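Local coordinates for endosialidase (PDB 4HIZ), which cleaves polysialic acid, hydrolysing alpha-2,8 and alpha-2,9 linkages between sialic acid residues, as a trimeric endosialidase of bacteriophage phi92, at residues Ile499-Lys504 with Tyr508-His513. Residues are numbered along the deposited sequence; the frame is centred on the assembly and turned at random.
Sequences IGDNSK and YKHDGH. With NA (sodium ion), chain B; CA (calcium ion), chain C; SIA (N-acetyl-alpha-neuraminic acid), chain E.
The carboxylate of Asp-501 lies at the NE2 edge of the His-510 ring, in its plane, the two flat groups being turned only 3° from each other. His-510 NE2 donates a hydrogen bond of 2.7 Å to the syn lone pair of Asp-501 OD2. The bond is nearly straight, with an N-H...O angle of 167°, and together with the shared plane it fixes the rotation of both groups. The Lys-509 chain approaches Asp-501 from the opposite direction. In the conformer described, one of two, CG is anti to the backbone N (chi1 -170°) and the rest of the chain is extended. Its CG then lies 3.5 Å above one face of His-510, toward the rim, and its NZ donates to the backbone O of Asp-501 at 2.9 Å, from above the carbonyl plane. A long salt bridge of 3.8 Å from Lys-509 NZ to Asp-501 OD2 adds a second, weaker tie in this conformer. Both segments belong to the long loop between strands 483-490 and 516-523 of the catalytic beta-propeller domain, and a type II' beta turn runs from Lys-509 to Gly-512, closed by the Gly-512 N to Lys-509 O bond. The stem of Lys-509 slides past Asn-502, whose ND2 lies 3.7 Å from Lys-509 CB; that amide nitrogen also donates to Leu-506 O and to a water that bridges to Lys-509 O. Ile-499 and Ser-503 border a bound sialic acid, Ser-503 CB lying 3.7 Å from its O10. Trp-267 of a neighbouring subunit stacks on the His-510 ring, and Ser-219 and Ser-227 of that subunit hydrogen-bond the sugar.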
ATOM      1  N   ILE A 499       9.664  -4.772 -26.015  1.00 13.10           N
ATOM      2  CA  ILE A 499      10.870  -5.260 -26.716  1.00 13.02           C
ATOM      3  C   ILE A 499      11.824  -5.641 -25.585  1.00 13.21           C
ATOM      4  O   ILE A 499      12.322  -4.772 -24.858  1.00 14.45           O
ATOM      5  CB  ILE A 499      11.496  -4.176 -27.595  1.00 14.22           C
ATOM      6  CG1 ILE A 499      10.441  -3.585 -28.544  1.00 16.14           C
ATOM      7  CG2 ILE A 499      12.700  -4.731 -28.381  1.00 13.79           C
ATOM      8  CD1 ILE A 499       9.840  -4.611 -29.534  1.00 17.83           C
ATOM      9  N   GLY A 500      11.999  -6.934 -25.390  1.00 12.56           N
ATOM     10  CA  GLY A 500      12.590  -7.421 -24.142  1.00 12.86           C
ATOM     11  C   GLY A 500      11.840  -8.673 -23.739  1.00 13.78           C
ATOM     12  O   GLY A 500      11.365  -9.404 -24.640  1.00 14.77           O
ATOM     13  N   ASP A 501      11.722  -8.942 -22.426  1.00 14.17           N
ATOM     14  CA  ASP A 501      11.119 -10.200 -22.015  1.00 15.18           C
ATOM     15  C   ASP A 501       9.613 -10.136 -21.826  1.00 14.25           C
ATOM     16  O   ASP A 501       9.025 -11.132 -21.364  1.00 14.78           O
ATOM     17  CB  ASP A 501      11.756 -10.752 -20.714  1.00 17.10           C
ATOM     18  CG  ASP A 501      11.486  -9.885 -19.500  1.00 19.84           C
ATOM     19  OD1 ASP A 501      10.736  -8.880 -19.576  1.00 19.38           O
ATOM     20  OD2 ASP A 501      12.032 -10.248 -18.431  1.00 22.14           O
ATOM     21  N   ASN A 502       8.989  -8.990 -22.138  1.00 12.19           N
ATOM     22  CA  ASN A 502       7.571  -8.845 -21.854  1.00 12.38           C
ATOM     23  C   ASN A 502       6.753  -8.420 -23.073  1.00 13.61           C
ATOM     24  O   ASN A 502       5.906  -7.525 -22.988  1.00 13.70           O
ATOM     25  CB  ASN A 502       7.351  -7.883 -20.668  1.00 11.34           C
ATOM     26  CG  ASN A 502       5.977  -8.055 -20.020  1.00 12.08           C
ATOM     27  OD1 ASN A 502       5.259  -9.037 -20.282  1.00 12.76           O
ATOM     28  ND2 ASN A 502       5.601  -7.090 -19.182  1.00 12.47           N
ATOM     29  N   SER A 503       6.993  -9.084 -24.195  1.00 14.12           N
ATOM     30  CA  SER A 503       6.150  -8.826 -25.372  1.00 15.48           C
ATOM     31  C   SER A 503       4.670  -9.132 -25.088  1.00 14.82           C
ATOM     32  O   SER A 503       3.785  -8.552 -25.743  1.00 15.30           O
ATOM     33  CB  SER A 503       6.626  -9.606 -26.595  1.00 17.61           C
ATOM     34  OG  SER A 503       6.413 -10.989 -26.381  1.00 20.40           O
ATOM     35  N   LYS A 504       4.396 -10.023 -24.128  1.00 14.01           N
ATOM     36  CA  LYS A 504       3.007 -10.318 -23.723  1.00 14.71           C
ATOM     37  C   LYS A 504       2.311  -9.170 -22.962  1.00 13.47           C
ATOM     38  O   LYS A 504       1.097  -9.211 -22.784  1.00 14.24           O
ATOM     39  CB  LYS A 504       2.928 -11.594 -22.878  1.00 18.29           C
ATOM     40  CG  LYS A 504       3.211 -12.896 -23.628  1.00 25.99           C
ATOM     41  CD  LYS A 504       3.104 -14.104 -22.686  1.00 36.87           C
ATOM     42  CE  LYS A 504       3.658 -15.364 -23.328  1.00 49.19           C
ATOM     43  NZ  LYS A 504       3.305 -16.576 -22.538  1.00 58.69           N
ATOM     44  N   TYR A 508       2.048  -7.335 -14.374  1.00 10.41           N
ATOM     45  CA  TYR A 508       2.642  -7.709 -13.101  1.00 10.45           C
ATOM     46  C   TYR A 508       4.099  -8.081 -13.216  1.00 11.02           C
ATOM     47  O   TYR A 508       4.739  -8.386 -12.204  1.00 12.72           O
ATOM     48  CB  TYR A 508       1.837  -8.841 -12.460  1.00 11.35           C
ATOM     49  CG  TYR A 508       1.613 -10.059 -13.369  1.00 12.14           C
ATOM     50  CD1 TYR A 508       2.603 -11.024 -13.549  1.00 12.16           C
ATOM     51  CD2 TYR A 508       0.376 -10.291 -13.951  1.00 13.93           C
ATOM     52  CE1 TYR A 508       2.370 -12.154 -14.339  1.00 13.33           C
ATOM     53  CE2 TYR A 508       0.142 -11.414 -14.736  1.00 14.34           C
ATOM     54  CZ  TYR A 508       1.142 -12.347 -14.910  1.00 14.71           C
ATOM     55  OH  TYR A 508       0.924 -13.475 -15.670  1.00 16.80           O
ATOM     56  N   LYS A 509       4.633  -8.046 -14.436  0.58 10.67           N
ATOM     57  CA  LYS A 509       6.051  -8.325 -14.646  0.58 10.61           C
ATOM     58  C   LYS A 509       6.871  -7.035 -14.586  0.58 11.25           C
ATOM     59  O   LYS A 509       6.527  -6.033 -15.242  0.58 11.64           O
ATOM     60  CB  LYS A 509       6.225  -8.975 -16.035  0.58 11.12           C
ATOM     61  CG  LYS A 509       7.596  -9.545 -16.298  0.58 13.08           C
ATOM     62  CD  LYS A 509       7.564 -10.485 -17.507  0.58 16.35           C
ATOM     63  CE  LYS A 509       8.871 -11.252 -17.660  0.58 20.42           C
ATOM     64  NZ  LYS A 509       8.781 -12.283 -18.723  0.58 22.30           N
ATOM     65  N   HIS A 510       7.968  -7.070 -13.826  1.00 11.27           N
ATOM     66  CA  HIS A 510       8.836  -5.900 -13.642  1.00 12.19           C
ATOM     67  C   HIS A 510       8.036  -4.679 -13.182  1.00 11.56           C
ATOM     68  O   HIS A 510       7.322  -4.762 -12.164  1.00 12.80           O
ATOM     69  CB  HIS A 510       9.682  -5.631 -14.910  1.00 13.49           C
ATOM     70  CG  HIS A 510      10.372  -6.859 -15.422  1.00 15.18           C
ATOM     71  ND1 HIS A 510      11.115  -7.685 -14.599  1.00 15.65           N
ATOM     72  CD2 HIS A 510      10.399  -7.425 -16.656  1.00 15.70           C
ATOM     73  CE1 HIS A 510      11.560  -8.711 -15.301  1.00 16.09           C
ATOM     74  NE2 HIS A 510      11.148  -8.574 -16.556  1.00 16.31           N
ATOM     75  N   ASP A 511       8.155  -3.558 -13.884  1.00 11.13           N
ATOM     76  CA  ASP A 511       7.434  -2.337 -13.483  1.00 11.38           C
ATOM     77  C   ASP A 511       6.099  -2.144 -14.191  1.00 12.24           C
ATOM     78  O   ASP A 511       5.509  -1.050 -14.148  1.00 13.16           O
ATOM     79  CB  ASP A 511       8.329  -1.121 -13.716  1.00 12.29           C
ATOM     80  CG  ASP A 511       9.664  -1.260 -12.963  1.00 14.54           C
ATOM     81  OD1 ASP A 511       9.613  -1.326 -11.704  1.00 16.17           O
ATOM     82  OD2 ASP A 511      10.731  -1.357 -13.618  1.00 15.33           O
ATOM     83  N   GLY A 512       5.646  -3.184 -14.881  1.00 11.90           N
ATOM     84  CA  GLY A 512       4.426  -3.028 -15.673  1.00 11.73           C
ATOM     85  C   GLY A 512       4.550  -1.863 -16.644  1.00 11.30           C
ATOM     86  O   GLY A 512       5.631  -1.610 -17.205  1.00 11.21           O
ATOM     87  N   HIS A 513       3.432  -1.167 -16.873  1.00 10.11           N
ATOM     88  CA  HIS A 513       3.353  -0.088 -17.858  1.00 10.10           C
ATOM     89  C   HIS A 513       3.446   1.279 -17.224  1.00 11.10           C
ATOM     90  O   HIS A 513       2.818   1.521 -16.158  1.00 11.71           O
ATOM     91  CB  HIS A 513       2.014  -0.235 -18.610  1.00 10.39           C
ATOM     92  CG  HIS A 513       1.918  -1.562 -19.285  1.00 10.55           C
ATOM     93  ND1 HIS A 513       2.661  -1.868 -20.410  1.00 11.79           N
ATOM     94  CD2 HIS A 513       1.260  -2.690 -18.942  1.00 10.65           C
ATOM     95  CE1 HIS A 513       2.435  -3.127 -20.748  1.00 12.22           C
ATOM     96  NE2 HIS A 513       1.577  -3.648 -19.879  1.00 11.06           N
TER
HETATM   97 NA    NA B 828      11.180  -2.967 -10.199  1.00 35.92          NA
HETATM   98 CA    CA C 823       0.836   2.439 -15.083  1.00 16.23          CA
HETATM   99  C1  SIA E   2       8.601 -10.321 -34.689  1.00 31.62           C
HETATM  100  C2  SIA E   2       7.513 -10.957 -33.819  1.00 42.34           C
HETATM  101  C3  SIA E   2       8.028 -11.199 -32.392  1.00 32.16           C
HETATM  102  C4  SIA E   2       7.995  -9.930 -31.559  1.00 29.23           C
HETATM  103  C5  SIA E   2       6.671  -9.156 -31.692  1.00 27.60           C
HETATM  104  C6  SIA E   2       6.215  -8.953 -33.144  1.00 30.00           C
HETATM  105  C7  SIA E   2       4.783  -8.379 -33.177  1.00 31.84           C
HETATM  106  C8  SIA E   2       4.329  -7.690 -34.487  1.00 39.04           C
HETATM  107  C9  SIA E   2       4.849  -8.355 -35.745  1.00 42.74           C
HETATM  108  C10 SIA E   2       6.053  -7.428 -30.096  1.00 26.68           C
HETATM  109  C11 SIA E   2       6.344  -6.042 -29.581  1.00 26.56           C
HETATM  110  N5  SIA E   2       6.833  -7.841 -31.096  1.00 25.87           N
HETATM  111  O1A SIA E   2       9.727 -10.882 -34.707  1.00 30.55           O
HETATM  112  O1B SIA E   2       8.374  -9.274 -35.350  1.00 27.09           O
HETATM  113  O4  SIA E   2       8.233 -10.273 -30.174  1.00 29.61           O
HETATM  114  O6  SIA E   2       6.288 -10.194 -33.861  1.00 33.86           O
HETATM  115  O7  SIA E   2       3.876  -9.441 -32.831  1.00 30.26           O
HETATM  116  O8  SIA E   2       2.894  -7.636 -34.612  1.00 42.54           O
HETATM  117  O9  SIA E   2       6.070  -7.710 -36.128  1.00 46.08           O
HETATM  118  O10 SIA E   2       5.149  -8.138 -29.648  1.00 27.48           O
HETATM  119  O   HOH W   1       7.680  -5.570 -17.910  1.00 18.54           O
HETATM  120  O   HOH W   2      12.862  -1.832  -8.034  1.00 21.28           O
HETATM  121  O   HOH W   3      12.362  -4.486 -11.920  1.00 40.62           O